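Putative methylthioribose-1-phosphate isomerase (Pyrococcus horikoshii OT3, PDB 6A34) probably catalyses the interconversion of 5-methylthioribose 1-phosphate and 5-methylthioribulose 1-phosphate, an isomerisation in the methionine salvage pathway. Local coordinates at residues K138-D143 with A173-G178; D240-G245 with H271-F276; V244-I249 with A277-S282; N257-Y262 with A322-P327. All blocks are in the same frame, centred on the assembly; numbering follows the deposited sequence.

Interaction 1 (K138-D143 with A173-G178)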
loop_
_atom_site.group_PDB
_atom_site.type_symbol
_atom_site.label_atom_id
_atom_site.label_comp_id
_atom_site.label_asym_id
_atom_site.label_seq_id
_atom_site.Cartn_x
_atom_site.Cartn_y
_atom_site.Cartn_z
ATOM N N LYS A 138 13.711 -3.179 -36.117
ATOM C CA LYS A 138 12.709 -4.222 -36.152
ATOM C C LYS A 138 12.294 -4.613 -34.718
ATOM O O LYS A 138 11.144 -4.844 -34.484
ATOM C CB LYS A 138 13.241 -5.441 -36.909
ATOM C CG LYS A 138 12.855 -5.574 -38.371
ATOM C CD LYS A 138 13.308 -6.950 -38.865
ATOM C CE LYS A 138 13.208 -7.201 -40.354
ATOM N NZ LYS A 138 13.910 -8.466 -40.688
ATOM N N ILE A 139 13.265 -4.726 -33.806
ATOM C CA ILE A 139 13.017 -5.083 -32.431
ATOM C C ILE A 139 12.097 -4.027 -31.805
ATOM O O ILE A 139 11.068 -4.359 -31.232
ATOM C CB ILE A 139 14.340 -5.275 -31.670
ATOM C CG1 ILE A 139 15.093 -6.493 -32.205
ATOM C CG2 ILE A 139 14.114 -5.389 -30.156
ATOM C CD1 ILE A 139 16.559 -6.539 -31.795
ATOM N N ALA A 140 12.434 -2.749 -31.982
ATOM C CA ALA A 140 11.656 -1.676 -31.404
ATOM C C ALA A 140 10.254 -1.678 -32.013
ATOM O O ALA A 140 9.291 -1.676 -31.255
ATOM C CB ALA A 140 12.327 -0.343 -31.578
ATOM N N ASP A 141 10.160 -1.709 -33.353
ATOM C CA ASP A 141 8.884 -1.560 -34.059
ATOM C C ASP A 141 7.930 -2.724 -33.753
ATOM O O ASP A 141 6.730 -2.536 -33.776
ATOM C CB ASP A 141 9.061 -1.460 -35.581
ATOM C CG ASP A 141 9.832 -0.233 -36.048
ATOM O OD1 ASP A 141 9.849 0.772 -35.300
ATOM O OD2 ASP A 141 10.482 -0.323 -37.123
ATOM N N GLU A 142 8.467 -3.924 -33.556
ATOM C CA GLU A 142 7.678 -5.109 -33.226
ATOM C C GLU A 142 6.982 -4.907 -31.872
ATOM O O GLU A 142 5.864 -5.360 -31.680
ATOM C CB GLU A 142 8.553 -6.370 -33.158
ATOM C CG GLU A 142 8.729 -7.042 -34.515
ATOM C CD GLU A 142 9.969 -7.913 -34.666
ATOM O OE1 GLU A 142 10.506 -8.377 -33.636
ATOM O OE2 GLU A 142 10.413 -8.112 -35.820
ATOM N N ASP A 143 7.684 -4.286 -30.921
ATOM C CA ASP A 143 7.106 -4.060 -29.626
ATOM C C ASP A 143 5.933 -3.103 -29.794
ATOM O O ASP A 143 4.821 -3.369 -29.319
ATOM C CB ASP A 143 8.086 -3.502 -28.606
ATOM C CG ASP A 143 7.446 -3.457 -27.233
ATOM O OD1 ASP A 143 7.137 -4.547 -26.705
ATOM O OD2 ASP A 143 7.205 -2.341 -26.743
ATOM N N ALA A 173 6.908 1.501 -19.855
ATOM C CA ALA A 173 7.336 0.090 -19.609
ATOM C C ALA A 173 7.607 -0.661 -20.928
ATOM O O ALA A 173 7.924 -1.855 -20.931
ATOM C CB ALA A 173 6.266 -0.637 -18.814
ATOM N N THR A 174 7.424 0.032 -22.050
ATOM C CA THR A 174 7.582 -0.518 -23.369
ATOM C C THR A 174 8.316 0.502 -24.250
ATOM O O THR A 174 8.710 1.583 -23.789
ATOM C CB THR A 174 6.200 -0.845 -23.940
ATOM O OG1 THR A 174 5.487 0.377 -24.141
ATOM C CG2 THR A 174 5.408 -1.738 -23.013
ATOM N N VAL A 175 8.444 0.160 -25.533
ATOM C CA VAL A 175 9.007 1.046 -26.518
ATOM C C VAL A 175 8.005 2.166 -26.753
ATOM O O VAL A 175 8.407 3.321 -26.798
ATOM C CB VAL A 175 9.374 0.309 -27.811
ATOM C CG1 VAL A 175 9.891 1.263 -28.875
ATOM C CG2 VAL A 175 10.358 -0.796 -27.529
ATOM N N HIS A 176 6.717 1.824 -26.854
ATOM C CA HIS A 176 5.672 2.860 -27.001
ATOM C C HIS A 176 4.290 2.288 -26.625
ATOM O O HIS A 176 4.020 1.144 -26.885
ATOM C CB HIS A 176 5.742 3.467 -28.433
ATOM C CG HIS A 176 5.449 4.934 -28.516
ATOM N ND1 HIS A 176 4.936 5.515 -29.675
ATOM C CD2 HIS A 176 5.550 5.933 -27.584
ATOM C CE1 HIS A 176 4.737 6.814 -29.450
ATOM N NE2 HIS A 176 5.116 7.102 -28.162
ATOM N N LEU A 177 3.460 3.116 -25.972
ATOM C CA LEU A 177 2.004 2.936 -25.788
ATOM C C LEU A 177 1.668 2.135 -24.517
ATOM O O LEU A 177 0.701 2.485 -23.776
ATOM C CB LEU A 177 1.389 2.258 -27.020
ATOM C CG LEU A 177 1.600 2.974 -28.350
ATOM C CD1 LEU A 177 0.911 2.210 -29.467
ATOM C CD2 LEU A 177 1.089 4.399 -28.287
ATOM N N GLY A 178 2.401 1.041 -24.291
ATOM C CA GLY A 178 2.171 0.184 -23.138
ATOM C C GLY A 178 1.378 -1.047 -23.504
ATOM O O GLY A 178 0.956 -1.180 -24.634
#
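D143 and A140, on one flank of the long helix 125-157, receive T174 and V175 from the loop that follows strand 161-165, in a buried helix-to-loop contact built on one polar bond and a small apolar patch. CG of D143 stands anti to its backbone N (chi1 -173°), which carries the carboxylate off the helix toward the loop. There D143 OD2 accepts the N-H of V175 at 3.0 Å, with an N-H...O angle of 165°. The donor approaches on the anti side of the carboxylate, 32° out of its plane. The same OD2 lies 3.3 Å from T174 CB, so the oxygen also rests against the T174 side chain. The two methyls of V175 divide the helix between them: CG2 rests 3.7 Å from D143 CB, whereas CG1 lies 4.0 Å from A140 CB and 3.8 Å from A140 O. Helix 59-76 closes the patch through A64, which touches both A140 and V175. T174 O bonds to T16 OG1, and the T174 side chain is about 7 Å from G58, a predicted substrate-binding residue. N147 adds a weak second hydrogen bond to D143 OD2. One carboxylate oxygen thus serves a loop amide and its own helix together, which probably helps to hold the loop against the helix without any opposite charge across the contact.

Interaction 2 (D240-G245 with H271-F276)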
loop_
_atom_site.group_PDB
_atom_site.type_symbol
_atom_site.label_atom_id
_atom_site.label_comp_id
_atom_site.label_asym_id
_atom_site.label_seq_id
_atom_site.Cartn_x
_atom_site.Cartn_y
_atom_site.Cartn_z
ATOM N N ASP A 240 -15.746 -0.884 -12.888
ATOM C CA ASP A 240 -16.443 -1.710 -13.856
ATOM C C ASP A 240 -15.571 -2.881 -14.328
ATOM O O ASP A 240 -16.091 -3.916 -14.660
ATOM C CB ASP A 240 -16.957 -0.844 -15.014
ATOM C CG ASP A 240 -17.859 0.311 -14.578
ATOM O OD1 ASP A 240 -18.782 0.079 -13.758
ATOM O OD2 ASP A 240 -17.620 1.463 -15.043
ATOM N N ALA A 241 -14.245 -2.710 -14.379
ATOM C CA ALA A 241 -13.332 -3.788 -14.719
ATOM C C ALA A 241 -11.921 -3.430 -14.260
ATOM O O ALA A 241 -11.609 -2.265 -14.027
ATOM C CB ALA A 241 -13.366 -4.052 -16.202
ATOM N N ILE A 242 -11.087 -4.462 -14.120
ATOM C CA ILE A 242 -9.716 -4.337 -13.673
ATOM C C ILE A 242 -8.809 -4.920 -14.766
ATOM O O ILE A 242 -9.094 -5.935 -15.299
ATOM C CB ILE A 242 -9.532 -5.070 -12.334
ATOM C CG1 ILE A 242 -10.353 -4.431 -11.217
ATOM C CG2 ILE A 242 -8.071 -5.155 -11.990
ATOM C CD1 ILE A 242 -10.618 -5.349 -10.038
ATOM N N ILE A 243 -7.735 -4.222 -15.117
ATOM C CA ILE A 243 -6.815 -4.712 -16.092
ATOM C C ILE A 243 -5.420 -4.554 -15.512
ATOM O O ILE A 243 -5.091 -3.507 -14.949
ATOM C CB ILE A 243 -6.974 -4.040 -17.478
ATOM C CG1 ILE A 243 -6.030 -4.681 -18.498
ATOM C CG2 ILE A 243 -6.784 -2.547 -17.448
ATOM C CD1 ILE A 243 -6.311 -4.320 -19.929
ATOM N N VAL A 244 -4.639 -5.626 -15.637
ATOM C CA VAL A 244 -3.274 -5.642 -15.186
ATOM C C VAL A 244 -2.382 -6.199 -16.291
ATOM O O VAL A 244 -2.845 -6.863 -17.211
ATOM C CB VAL A 244 -3.113 -6.456 -13.897
ATOM C CG1 VAL A 244 -3.935 -5.857 -12.768
ATOM C CG2 VAL A 244 -3.433 -7.917 -14.138
ATOM N N GLY A 245 -1.092 -5.894 -16.197
ATOM C CA GLY A 245 -0.104 -6.528 -17.061
ATOM C C GLY A 245 0.317 -7.865 -16.481
ATOM O O GLY A 245 -0.297 -8.355 -15.555
ATOM N N HIS A 271 -16.411 -9.097 -5.959
ATOM C CA HIS A 271 -17.374 -8.109 -6.432
ATOM C C HIS A 271 -17.919 -8.444 -7.839
ATOM O O HIS A 271 -18.618 -7.616 -8.428
ATOM C CB HIS A 271 -16.712 -6.729 -6.371
ATOM C CG HIS A 271 -16.395 -6.331 -4.973
ATOM N ND1 HIS A 271 -15.108 -6.432 -4.437
ATOM C CD2 HIS A 271 -17.209 -5.909 -3.982
ATOM C CE1 HIS A 271 -15.151 -6.072 -3.174
ATOM N NE2 HIS A 271 -16.425 -5.750 -2.870
ATOM N N GLY A 272 -17.559 -9.615 -8.394
ATOM C CA GLY A 272 -17.859 -9.986 -9.831
ATOM C C GLY A 272 -17.422 -8.927 -10.849
ATOM O O GLY A 272 -18.137 -8.610 -11.784
ATOM N N ILE A 273 -16.257 -8.320 -10.631
ATOM C CA ILE A 273 -15.702 -7.379 -11.529
ATOM C C ILE A 273 -14.809 -8.146 -12.491
ATOM O O ILE A 273 -13.912 -8.893 -12.090
ATOM C CB ILE A 273 -14.932 -6.276 -10.784
ATOM C CG1 ILE A 273 -15.829 -5.528 -9.789
ATOM C CG2 ILE A 273 -14.329 -5.322 -11.780
ATOM C CD1 ILE A 273 -15.100 -4.580 -8.873
ATOM N N PRO A 274 -15.068 -8.029 -13.809
ATOM C CA PRO A 274 -14.179 -8.611 -14.802
ATOM C C PRO A 274 -12.724 -8.187 -14.550
ATOM O O PRO A 274 -12.448 -7.054 -14.240
ATOM C CB PRO A 274 -14.717 -8.089 -16.142
ATOM C CG PRO A 274 -16.133 -7.724 -15.894
ATOM C CD PRO A 274 -16.223 -7.366 -14.416
ATOM N N PHE A 275 -11.817 -9.146 -14.706
ATOM C CA PHE A 275 -10.436 -9.027 -14.357
ATOM C C PHE A 275 -9.587 -9.617 -15.486
ATOM O O PHE A 275 -9.630 -10.836 -15.742
ATOM C CB PHE A 275 -10.214 -9.783 -13.045
ATOM C CG PHE A 275 -8.799 -9.791 -12.553
ATOM C CD1 PHE A 275 -8.320 -8.768 -11.764
ATOM C CD2 PHE A 275 -7.934 -10.795 -12.910
ATOM C CE1 PHE A 275 -7.012 -8.780 -11.311
ATOM C CE2 PHE A 275 -6.629 -10.807 -12.451
ATOM C CZ PHE A 275 -6.163 -9.794 -11.669
ATOM N N PHE A 276 -8.813 -8.760 -16.147
ATOM C CA PHE A 276 -7.999 -9.152 -17.305
ATOM C C PHE A 276 -6.515 -8.897 -17.074
ATOM O O PHE A 276 -6.130 -7.887 -16.488
ATOM C CB PHE A 276 -8.402 -8.357 -18.536
ATOM C CG PHE A 276 -9.781 -8.651 -19.062
ATOM C CD1 PHE A 276 -10.888 -7.981 -18.568
ATOM C CD2 PHE A 276 -9.955 -9.557 -20.087
ATOM C CE1 PHE A 276 -12.152 -8.234 -19.078
ATOM C CE2 PHE A 276 -11.216 -9.811 -20.596
ATOM C CZ PHE A 276 -12.312 -9.138 -20.101
#
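P274, whose ring CD lies 3.5 Å from D240 O where an amide N-H would point, opens the parallel pairing with its carbonyl: I242 N donates to P274 O at 2.9 Å. Pairing then runs forward through I242 with F275 and I243 with F276. I242 O accepts F276 N at 3.0 Å, and V244 N donates to F276 O at 2.8 Å; all three N-H...O angles exceed 160°. A weaker CA-H...O contact joins each carbonyl as well, for example I243 CA to F276 O at 3.3 Å. On the face carrying I242 and F275, the isoleucine places CG2 anti to its backbone N (chi1 -65° for CG1), and this methyl meets F275 CD1 at 3.6 Å, approaching the ring obliquely. Farther along, V244 CG2 lies 4.1 Å from F275 CZ at the tip of the same ring. At the other end I273 CG2 presses on A241 CA at 3.5 Å and also reaches I242 CD1. I243 and F276 point to the opposite face. In the main sheet, strand 241-244 lies between 161-165 and 275-278. Helix 261-270 covers the I242-F275 face through A265 and A268, helix 230-235 adds M234, and F255 of strand 255-258 touches V244 and F275.

Interaction 3 (V244-I249 with A277-S282); sequences VGADRI and AVAPLS
V278 leans its side chain over the carbonyl of V244, the group to which its own backbone is bonded. CB begins 4.2 Å from V244 O. From there CG1 occupies the crowded position between the backbone N and the carbonyl carbon (chi1 50°), and this brings it to 3.4 Å from V244 O. The same methyl packs against I243 CD1, while beyond the two segments the valine side chain touches I335 of strand 333-336. Beneath it, V278 N donates to V244 O at 2.9 Å; the N-H...O angle of 141° shows a bent bond. A277 CA adds a CA-H...O contact to that oxygen, so amide, CA-H and methyl all converge on one carbonyl.

Past this point the two chains separate: the CA atoms are 4.9 Å apart at V244 and A277 but 6.0 Å at A246 and A279. A246 N makes no direct bond to V278 O. Water 1 fills the step, accepting from A246 N and donating to V278 O at 2.8 Å. Small apolar groups continue the contact, with A279 CB lying 4.2 Å from A246 CB and 4.0 Å from I249 CD1. F255 touches A246 and I249 as well.

D247 points away from the 277-282 segment. D247 and R248 form a classic beta bulge opposite A256 of strand 255-258. Parallel strands that splay after their last shared bonds, with a predicted proton donor, D247, in the chain just beyond, are in keeping with a Rossmann-like sheet whose active site lies at the carboxyl ends of its strands.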
loop_
_atom_site.group_PDB
_atom_site.type_symbol
_atom_site.label_atom_id
_atom_site.label_comp_id
_atom_site.label_asym_id
_atom_site.label_seq_id
_atom_site.Cartn_x
_atom_site.Cartn_y
_atom_site.Cartn_z
ATOM N N VAL A 244 -4.639 -5.626 -15.637
ATOM C CA VAL A 244 -3.274 -5.642 -15.186
ATOM C C VAL A 244 -2.382 -6.199 -16.291
ATOM O O VAL A 244 -2.845 -6.863 -17.211
ATOM C CB VAL A 244 -3.113 -6.456 -13.897
ATOM C CG1 VAL A 244 -3.935 -5.857 -12.768
ATOM C CG2 VAL A 244 -3.433 -7.917 -14.138
ATOM N N GLY A 245 -1.092 -5.894 -16.197
ATOM C CA GLY A 245 -0.104 -6.528 -17.061
ATOM C C GLY A 245 0.317 -7.865 -16.481
ATOM O O GLY A 245 -0.297 -8.355 -15.555
ATOM N N ALA A 246 1.373 -8.466 -17.045
ATOM C CA ALA A 246 1.915 -9.735 -16.553
ATOM C C ALA A 246 3.423 -9.747 -16.752
ATOM O O ALA A 246 3.884 -9.451 -17.847
ATOM C CB ALA A 246 1.277 -10.891 -17.276
ATOM N N ASP A 247 4.176 -10.118 -15.713
ATOM C CA ASP A 247 5.598 -10.345 -15.885
ATOM C C ASP A 247 5.801 -11.710 -16.560
ATOM O O ASP A 247 6.677 -11.856 -17.378
ATOM C CB ASP A 247 6.361 -10.071 -14.593
ATOM C CG ASP A 247 6.258 -8.579 -14.285
ATOM O OD1 ASP A 247 6.982 -7.778 -14.943
ATOM O OD2 ASP A 247 5.389 -8.202 -13.465
ATOM N N ARG A 248 4.924 -12.674 -16.291
ATOM C CA ARG A 248 5.071 -13.990 -16.863
ATOM C C ARG A 248 3.773 -14.796 -16.697
ATOM O O ARG A 248 3.312 -15.079 -15.589
ATOM C CB ARG A 248 6.262 -14.686 -16.197
ATOM C CG ARG A 248 6.299 -16.189 -16.423
ATOM C CD ARG A 248 7.501 -16.835 -15.791
ATOM N NE ARG A 248 8.624 -16.568 -16.652
ATOM C CZ ARG A 248 9.756 -17.243 -16.633
ATOM N NH1 ARG A 248 10.650 -17.008 -17.577
ATOM N NH2 ARG A 248 9.976 -18.136 -15.677
ATOM N N ILE A 249 3.211 -15.209 -17.826
ATOM C CA ILE A 249 2.087 -16.097 -17.869
ATOM C C ILE A 249 2.613 -17.494 -18.190
ATOM O O ILE A 249 3.400 -17.627 -19.082
ATOM C CB ILE A 249 1.086 -15.608 -18.932
ATOM C CG1 ILE A 249 0.704 -14.150 -18.685
ATOM C CG2 ILE A 249 -0.115 -16.549 -18.998
ATOM C CD1 ILE A 249 -0.195 -13.525 -19.736
ATOM N N ALA A 277 -5.703 -9.808 -17.599
ATOM C CA ALA A 277 -4.291 -9.625 -17.829
ATOM C C ALA A 277 -4.101 -9.300 -19.312
ATOM O O ALA A 277 -4.842 -9.810 -20.156
ATOM C CB ALA A 277 -3.540 -10.893 -17.467
ATOM N N VAL A 278 -3.116 -8.458 -19.617
ATOM C CA VAL A 278 -2.755 -8.110 -20.965
ATOM C C VAL A 278 -1.237 -8.255 -21.065
ATOM O O VAL A 278 -0.506 -7.720 -20.201
ATOM C CB VAL A 278 -3.236 -6.696 -21.355
ATOM C CG1 VAL A 278 -2.866 -5.631 -20.332
ATOM C CG2 VAL A 278 -2.731 -6.282 -22.735
ATOM N N ALA A 279 -0.780 -9.013 -22.074
ATOM C CA ALA A 279 0.640 -9.208 -22.379
ATOM C C ALA A 279 0.820 -9.757 -23.789
ATOM O O ALA A 279 -0.091 -10.398 -24.310
ATOM C CB ALA A 279 1.245 -10.145 -21.400
ATOM N N PRO A 280 2.000 -9.547 -24.424
ATOM C CA PRO A 280 2.307 -10.152 -25.720
ATOM C C PRO A 280 2.603 -11.644 -25.564
ATOM O O PRO A 280 2.912 -12.077 -24.457
ATOM C CB PRO A 280 3.535 -9.365 -26.205
ATOM C CG PRO A 280 4.218 -8.907 -24.938
ATOM C CD PRO A 280 3.126 -8.760 -23.896
ATOM N N LEU A 281 2.494 -12.404 -26.666
ATOM C CA LEU A 281 2.770 -13.863 -26.709
ATOM C C LEU A 281 4.129 -14.222 -26.085
ATOM O O LEU A 281 4.255 -15.257 -25.443
ATOM C CB LEU A 281 2.687 -14.368 -28.152
ATOM C CG LEU A 281 1.458 -15.221 -28.471
ATOM C CD1 LEU A 281 0.178 -14.519 -28.061
ATOM C CD2 LEU A 281 1.421 -15.584 -29.944
ATOM N N SER A 282 5.130 -13.356 -26.243
ATOM C CA SER A 282 6.475 -13.613 -25.792
ATOM C C SER A 282 6.560 -13.636 -24.258
ATOM O O SER A 282 7.588 -14.030 -23.720
ATOM C CB SER A 282 7.431 -12.596 -26.376
ATOM O OG SER A 282 7.100 -11.288 -25.937
HETATM O O HOH W 1 1.980 -6.677 -19.651
#

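Interaction 4 (N257-Y262 with A322-P327); sequences NKIGTY and AFDVTP
D324 holds CG between its backbone N and carbonyl carbon (chi1 58°), which brings the carboxylate to the N-terminal end of helix 261-270, OD2 lying 3.4 Å from Y262 CB. Y262 holds CG anti to its own N (chi1 172°), sending the ring toward V325 O and P327. The motif is a strand, a type II turn from K258 to T261 and a helix, set against the antiparallel strand 323-326. N257 and D324 form a hydrogen-bonded pair, D324 N to N257 O being 3.0 Å. Next to it K258 and F323 form a non-hydrogen-bonded pair, and I259 N then donates to A322 O. D324 OD2 accepts G260 N, the N-cap residue, at 2.9 Å; the donor stands above the carboxylate plane, 51° out of it. Y262 N adds weak bonds to both carboxylate oxygens. This carboxylate probably gains from the helix dipole. Within the turn, K258 O takes T261 N and also T261 OG1, the latter at 2.7 Å. K258, with N257 a predicted substrate-binding residue, touches C167, while water 2 donates to A322 O and is weakly bonded to K258 NZ. F323 turns the edge of its ring to the N257-K258 peptide, CD1 lying 3.6 Å from N257 C. The second subunit borders the contact: its H271 bonds Y262 OH, and its F232 packs on D324. Obliquely to the tyrosine ring, P327 CD rests 3.8 Å from Y262 CE1.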
loop_
_atom_site.group_PDB
_atom_site.type_symbol
_atom_site.label_atom_id
_atom_site.label_comp_id
_atom_site.label_asym_id
_atom_site.label_seq_id
_atom_site.Cartn_x
_atom_site.Cartn_y
_atom_site.Cartn_z
ATOM N N ASN A 257 2.845 -11.219 -11.499
ATOM C CA ASN A 257 2.791 -9.774 -11.774
ATOM C C ASN A 257 3.185 -9.073 -10.474
ATOM O O ASN A 257 3.294 -9.749 -9.447
ATOM C CB ASN A 257 1.438 -9.337 -12.346
ATOM C CG ASN A 257 1.490 -7.969 -12.998
ATOM O OD1 ASN A 257 2.352 -7.721 -13.842
ATOM N ND2 ASN A 257 0.626 -7.056 -12.561
ATOM N N LYS A 258 3.416 -7.750 -10.546
ATOM C CA LYS A 258 3.830 -6.966 -9.417
ATOM C C LYS A 258 2.933 -7.290 -8.230
ATOM O O LYS A 258 1.673 -7.361 -8.367
ATOM C CB LYS A 258 3.739 -5.452 -9.652
ATOM C CG LYS A 258 4.801 -4.640 -8.917
ATOM C CD LYS A 258 6.240 -5.014 -9.314
ATOM C CE LYS A 258 7.262 -3.913 -9.108
ATOM N NZ LYS A 258 8.646 -4.455 -8.989
ATOM N N ILE A 259 3.587 -7.344 -7.071
ATOM C CA ILE A 259 2.969 -7.638 -5.794
ATOM C C ILE A 259 1.713 -6.777 -5.610
ATOM O O ILE A 259 1.688 -5.556 -5.864
ATOM C CB ILE A 259 3.979 -7.448 -4.654
ATOM C CG1 ILE A 259 3.468 -8.025 -3.337
ATOM C CG2 ILE A 259 4.359 -5.982 -4.513
ATOM C CD1 ILE A 259 3.473 -9.534 -3.288
ATOM N N GLY A 260 0.633 -7.451 -5.227
ATOM C CA GLY A 260 -0.676 -6.811 -5.108
ATOM C C GLY A 260 -1.678 -7.278 -6.146
ATOM O O GLY A 260 -2.862 -7.083 -5.970
ATOM N N THR A 261 -1.200 -7.879 -7.236
ATOM C CA THR A 261 -2.052 -8.326 -8.332
ATOM C C THR A 261 -2.999 -9.414 -7.828
ATOM O O THR A 261 -4.198 -9.374 -8.101
ATOM C CB THR A 261 -1.221 -8.773 -9.543
ATOM O OG1 THR A 261 -0.461 -7.656 -9.998
ATOM C CG2 THR A 261 -2.079 -9.261 -10.682
ATOM N N TYR A 262 -2.444 -10.367 -7.069
ATOM C CA TYR A 262 -3.203 -11.461 -6.493
ATOM C C TYR A 262 -4.309 -10.905 -5.603
ATOM O O TYR A 262 -5.434 -11.380 -5.660
ATOM C CB TYR A 262 -2.306 -12.472 -5.762
ATOM C CG TYR A 262 -3.080 -13.510 -4.991
ATOM C CD1 TYR A 262 -3.954 -14.363 -5.635
ATOM C CD2 TYR A 262 -2.960 -13.629 -3.613
ATOM C CE1 TYR A 262 -4.709 -15.298 -4.936
ATOM C CE2 TYR A 262 -3.698 -14.560 -2.902
ATOM C CZ TYR A 262 -4.581 -15.399 -3.558
ATOM O OH TYR A 262 -5.296 -16.338 -2.862
ATOM N N ALA A 322 8.772 -9.215 -4.724
ATOM C CA ALA A 322 8.566 -8.292 -5.813
ATOM C C ALA A 322 7.288 -8.607 -6.612
ATOM O O ALA A 322 6.614 -7.669 -7.108
ATOM C CB ALA A 322 9.754 -8.339 -6.720
ATOM N N PHE A 323 6.996 -9.905 -6.778
ATOM C CA PHE A 323 5.893 -10.435 -7.605
ATOM C C PHE A 323 5.036 -11.355 -6.743
ATOM O O PHE A 323 5.521 -11.945 -5.806
ATOM C CB PHE A 323 6.452 -11.211 -8.806
ATOM C CG PHE A 323 7.308 -10.317 -9.659
ATOM C CD1 PHE A 323 6.735 -9.289 -10.398
ATOM C CD2 PHE A 323 8.695 -10.408 -9.626
ATOM C CE1 PHE A 323 7.526 -8.407 -11.126
ATOM C CE2 PHE A 323 9.482 -9.525 -10.354
ATOM C CZ PHE A 323 8.898 -8.529 -11.101
ATOM N N ASP A 324 3.753 -11.434 -7.053
ATOM C CA ASP A 324 2.961 -12.532 -6.609
ATOM C C ASP A 324 2.482 -13.325 -7.838
ATOM O O ASP A 324 2.762 -12.963 -8.998
ATOM C CB ASP A 324 1.861 -12.071 -5.659
ATOM C CG ASP A 324 0.876 -11.033 -6.168
ATOM O OD1 ASP A 324 0.663 -10.974 -7.403
ATOM O OD2 ASP A 324 0.285 -10.327 -5.307
ATOM N N VAL A 325 1.791 -14.427 -7.561
ATOM C CA VAL A 325 1.265 -15.315 -8.567
ATOM C C VAL A 325 -0.244 -15.430 -8.375
ATOM O O VAL A 325 -0.706 -15.711 -7.304
ATOM C CB VAL A 325 1.939 -16.706 -8.528
ATOM C CG1 VAL A 325 1.332 -17.630 -9.553
ATOM C CG2 VAL A 325 3.433 -16.595 -8.774
ATOM N N THR A 326 -0.982 -15.200 -9.460
ATOM C CA THR A 326 -2.403 -15.197 -9.481
ATOM C C THR A 326 -2.878 -16.465 -10.191
ATOM O O THR A 326 -2.512 -16.657 -11.362
ATOM C CB THR A 326 -2.889 -13.931 -10.213
ATOM O OG1 THR A 326 -2.515 -12.777 -9.440
ATOM C CG2 THR A 326 -4.383 -13.968 -10.476
ATOM N N PRO A 327 -3.645 -17.366 -9.518
ATOM C CA PRO A 327 -4.223 -18.548 -10.165
ATOM C C PRO A 327 -5.177 -18.156 -11.315
ATOM O O PRO A 327 -5.912 -17.143 -11.203
ATOM C CB PRO A 327 -4.976 -19.279 -9.028
ATOM C CG PRO A 327 -4.294 -18.794 -7.736
ATOM C CD PRO A 327 -3.937 -17.354 -8.070
HETATM O O HOH W 2 7.755 -4.888 -6.282
#

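In the fold
From the N terminus, interaction 1 comes first: the loop it closes, running from helix 125-157 through strand 161-165, is complete before the others begin. Interactions 2 and 3 start from one shared stretch, residues V244 and G245, and both return to strand 275-278, interaction 2 at its start and interaction 3 at its end. Interaction 4 opens inside the loops of both and closes only at 322-327, so it crosses them. It joins two strands of the small sheet and the start of helix 261-270, a unit that meets the larger, mostly parallel sheet where T261 CG2 packs on V244 CG2. D247 lies beside N257 and F323, joining interactions 3 and 4. Interaction 1 touches none of them.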